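Gamma-glutamyltranspeptidase (Ggt) (Helicobacter pylori 26695, PDB 5BPK) cleaves the gamma-glutamyl bond of glutathione and related compounds, passing the gamma-glutamyl group to water or an acceptor, as an N-terminal nucleophile hydrolase. Local coordinates at the interface of chains B and A. Numbering follows the deposited sequence. Chains: chain A, Gamma-glutamyltranspeptidase (Ggt); chain B, Gamma-glutamyltranspeptidase (Ggt).

Contact 1: the interface of chains B and A. Residues chain B 128-129, 186; chain A 22, 25-26, 39.
The C-terminal end of helix 174-187 of chain B and the loop carrying B:Glu128 and B:Asp129 meet two loop stretches of chain A, one with A:Ala22, A:Gly25 and A:Ser26, the other with A:Asn39. B:Arg186 points its guanidinium end-on at the backbone carbonyl of A:Gly25: NH2 lies 2.8 Å from A:Gly25 O, in the carbonyl plane on a lone pair, while NH1, 3.1 Å from A:Gly25 O, sits above that plane. Both bonds lie close to the guanidinium plane, so one oxygen takes two N-H groups. The other edge is fixed within chain B, where NE and NH2 of B:Arg186 approach B:Asp129 OD1 from the same face of the carboxylate, each at 2.9 Å. A bend at chi3 (68°) turns the guanidinium between these two acceptors, and the salt bridge to B:Asp129 should limit its rotation.

Beside it, the side-chain amide of A:Asn39 spans the boundary. A:Asn39 ND2 donates to B:Glu128 O at 2.7 Å, on a carbonyl lone pair, though the acceptor is tilted 23° from the amide plane. At the opposite end of the amide, A:Asn39 OD1 accepts from A:Ala22 N at 3.1 Å, nearly straight at 168°, which probably helps fix which way round the amide lies. The site ties chain A loops following strand 13-19 and preceding 3-10 helix 40-43 to the end of helix 174-187 and the B:Glu128 loop of chain B, near pocket residues A:Asn21 and A:Glu40.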
loop_
_atom_site.group_PDB
_atom_site.type_symbol
_atom_site.label_atom_id
_atom_site.label_comp_id
_atom_site.label_asym_id
_atom_site.label_seq_id
_atom_site.Cartn_x
_atom_site.Cartn_y
_atom_site.Cartn_z
ATOM N N GLU B 128 -14.060 6.300 10.197
ATOM C CA GLU B 128 -13.227 5.153 10.599
ATOM C C GLU B 128 -13.991 3.828 10.740
ATOM O O GLU B 128 -13.524 2.796 10.263
ATOM C CB GLU B 128 -12.535 5.447 11.934
ATOM C CG GLU B 128 -11.540 6.595 11.906
ATOM C CD GLU B 128 -10.824 6.791 13.240
ATOM O OE1 GLU B 128 -10.488 5.793 13.896
ATOM O OE2 GLU B 128 -10.575 7.951 13.622
ATOM N N ASP B 129 -15.123 3.861 11.444
ATOM C CA ASP B 129 -15.925 2.672 11.740
ATOM C C ASP B 129 -17.256 2.759 10.995
ATOM O O ASP B 129 -17.966 3.771 11.085
ATOM C CB ASP B 129 -16.230 2.568 13.249
ATOM C CG ASP B 129 -14.998 2.332 14.111
ATOM O OD1 ASP B 129 -13.886 2.108 13.574
ATOM O OD2 ASP B 129 -15.160 2.371 15.358
ATOM N N ARG B 186 -14.827 -3.319 17.504
ATOM C CA ARG B 186 -15.286 -2.697 16.268
ATOM C C ARG B 186 -16.277 -3.613 15.552
ATOM O O ARG B 186 -17.342 -3.167 15.140
ATOM C CB ARG B 186 -14.101 -2.369 15.355
ATOM C CG ARG B 186 -13.057 -1.462 16.006
ATOM C CD ARG B 186 -11.904 -1.166 15.057
ATOM N NE ARG B 186 -12.346 -0.331 13.950
ATOM C CZ ARG B 186 -11.985 -0.472 12.673
ATOM N NH1 ARG B 186 -11.168 -1.448 12.276
ATOM N NH2 ARG B 186 -12.467 0.374 11.783
ATOM N N ALA A 22 -7.491 0.669 7.423
ATOM C CA ALA A 22 -7.150 0.149 8.742
ATOM C C ALA A 22 -7.185 -1.382 8.746
ATOM O O ALA A 22 -7.645 -2.010 7.807
ATOM C CB ALA A 22 -8.096 0.701 9.807
ATOM N N GLY A 25 -10.388 -2.818 7.922
ATOM C CA GLY A 25 -11.098 -1.738 7.251
ATOM C C GLY A 25 -11.990 -0.997 8.221
ATOM O O GLY A 25 -11.556 -0.618 9.328
ATOM N N SER A 26 -13.239 -0.808 7.806
ATOM C CA SER A 26 -14.240 -0.121 8.613
ATOM C C SER A 26 -14.820 -1.007 9.711
ATOM O O SER A 26 -15.641 -0.546 10.508
ATOM C CB SER A 26 -15.387 0.344 7.729
ATOM O OG SER A 26 -16.200 -0.752 7.343
ATOM N N ASN A 39 -12.289 1.499 5.053
ATOM C CA ASN A 39 -12.495 2.853 5.588
ATOM C C ASN A 39 -11.559 3.846 4.892
ATOM O O ASN A 39 -10.912 4.697 5.521
ATOM C CB ASN A 39 -12.472 2.909 7.134
ATOM C CG ASN A 39 -11.157 2.455 7.765
ATOM O OD1 ASN A 39 -10.270 1.926 7.109
ATOM N ND2 ASN A 39 -11.055 2.647 9.079
#

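Contact 2: the interface of chains B and A. Residues chain B 284-285, 326; chain A 56, 71-73, 98.
A:Ser72 O receives two bonds from B:Ser284, the backbone N at 2.8 Å and the hydroxyl OG at 2.9 Å. The N-H bond is almost straight (177° at the hydrogen), although its donor is tilted from the carbonyl plane; the hydroxyl donor is tilted less. With chi1 at 67°, B:Ser284 OG stands between its own backbone N and carbonyl carbon, which lets N and OG converge on one acceptor.

Alongside, the guanidinium of B:Arg326 is sandwiched by leucine methyls. A:Leu56 CD1 lies 3.7 Å from B:Arg326 CZ over one face, and A:Leu71 CD2 covers the opposite face, 3.5 Å from B:Arg326 CZ. Both methyls are offset toward the rim. The A:Leu56 side chain crosses the arginine at about a right angle, whereas A:Leu71 comes from the opposite direction. At the guanidinium edge, water 1 lies in plane, 2.9 Å from B:Arg326 NH2 and 2.8 Å from A:Leu71 O, bridging the chains. NH2 also makes a weak bond to A:Ser73 OG, which lies out of the guanidinium plane on the A:Leu56 side.

Further out, B:Arg326 is extended from CG to NE, with CG opposite the backbone N (chi1 -172°), carrying the guanidinium from helix 309-329 to the leucines. Its NE bonds weakly to B:Ser284 OG, linking the arginine to the serine. B:Gly285 CA packs on A:Ile98 CG1 at 3.9 Å. In the fold, the start of helix 285-296 meets the loop of A:Ser72 and A:Ser73, both inhibitor-pocket residues, and A:Ile98 of helix 96-109, while B:Arg326 of helix 309-329 reaches the loops of A:Leu56 and A:Leu71 to A:Ser73.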
loop_
_atom_site.group_PDB
_atom_site.type_symbol
_atom_site.label_atom_id
_atom_site.label_comp_id
_atom_site.label_asym_id
_atom_site.label_seq_id
_atom_site.Cartn_x
_atom_site.Cartn_y
_atom_site.Cartn_z
ATOM N N SER B 284 0.417 9.723 -3.625
ATOM C CA SER B 284 1.534 10.641 -3.450
ATOM C C SER B 284 2.849 9.862 -3.375
ATOM O O SER B 284 3.930 10.453 -3.427
ATOM C CB SER B 284 1.358 11.409 -2.135
ATOM O OG SER B 284 1.484 10.538 -1.016
ATOM N N GLY B 285 2.758 8.538 -3.261
ATOM C CA GLY B 285 3.920 7.730 -2.903
ATOM C C GLY B 285 5.082 7.793 -3.877
ATOM O O GLY B 285 6.215 8.068 -3.490
ATOM N N ARG B 326 3.582 17.360 0.441
ATOM C CA ARG B 326 2.421 16.469 0.340
ATOM C C ARG B 326 1.139 17.112 0.860
ATOM O O ARG B 326 0.075 16.982 0.247
ATOM C CB ARG B 326 2.684 15.179 1.133
ATOM C CG ARG B 326 1.631 14.088 0.965
ATOM C CD ARG B 326 1.847 12.987 2.004
ATOM N NE ARG B 326 1.024 11.809 1.716
ATOM C CZ ARG B 326 -0.270 11.656 2.022
ATOM N NH1 ARG B 326 -0.945 12.597 2.673
ATOM N NH2 ARG B 326 -0.905 10.537 1.681
ATOM N N LEU A 56 -1.426 12.411 8.949
ATOM C CA LEU A 56 -1.302 13.195 7.731
ATOM C C LEU A 56 -2.400 14.261 7.703
ATOM O O LEU A 56 -3.520 14.045 8.189
ATOM C CB LEU A 56 -1.373 12.281 6.504
ATOM C CG LEU A 56 -0.241 11.258 6.390
ATOM C CD1 LEU A 56 -0.607 10.188 5.366
ATOM C CD2 LEU A 56 1.096 11.921 6.048
ATOM N N LEU A 71 -6.422 10.591 -1.540
ATOM C CA LEU A 71 -4.977 10.519 -1.663
ATOM C C LEU A 71 -4.410 9.329 -0.893
ATOM O O LEU A 71 -4.766 9.107 0.256
ATOM C CB LEU A 71 -4.325 11.802 -1.154
ATOM C CG LEU A 71 -2.814 11.914 -1.343
ATOM C CD1 LEU A 71 -2.473 12.048 -2.810
ATOM C CD2 LEU A 71 -2.252 13.075 -0.533
ATOM N N SER A 72 -3.504 8.605 -1.543
ATOM C CA SER A 72 -2.796 7.479 -0.934
ATOM C C SER A 72 -1.310 7.803 -0.725
ATOM O O SER A 72 -0.772 8.747 -1.310
ATOM C CB SER A 72 -2.906 6.257 -1.848
ATOM O OG SER A 72 -2.372 5.081 -1.236
ATOM N N SER A 73 -0.668 6.992 0.109
ATOM C CA SER A 73 0.790 6.951 0.242
ATOM C C SER A 73 1.386 5.680 -0.354
ATOM O O SER A 73 2.604 5.493 -0.323
ATOM C CB SER A 73 1.188 7.016 1.722
ATOM O OG SER A 73 0.741 8.200 2.351
ATOM N N ILE A 98 6.255 5.456 2.212
ATOM C CA ILE A 98 7.174 6.156 1.326
ATOM C C ILE A 98 8.590 5.992 1.842
ATOM O O ILE A 98 9.519 5.672 1.079
ATOM C CB ILE A 98 6.833 7.652 1.219
ATOM C CG1 ILE A 98 5.426 7.824 0.642
ATOM C CG2 ILE A 98 7.868 8.373 0.371
ATOM C CD1 ILE A 98 4.876 9.205 0.798
HETATM O O HOH W 1 -3.707 10.370 2.522
#

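Contact 1 and contact 2 lie about 19 Å apart, measured between the centres of their C-alpha atoms, and share no residue or helix. Both join chain B to parts of chain A at the inhibitor pocket: contact 1 borders it through sequence neighbours of pocket residues, whereas contact 2 contributes residues to it directly. In this family the two chains arise by self-cleavage of one precursor, which exposes the nucleophile A:Thr1 at the new N-terminus. The two separated attachments therefore probably help keep the cleaved chains together and may help hold pocket-forming loops in place.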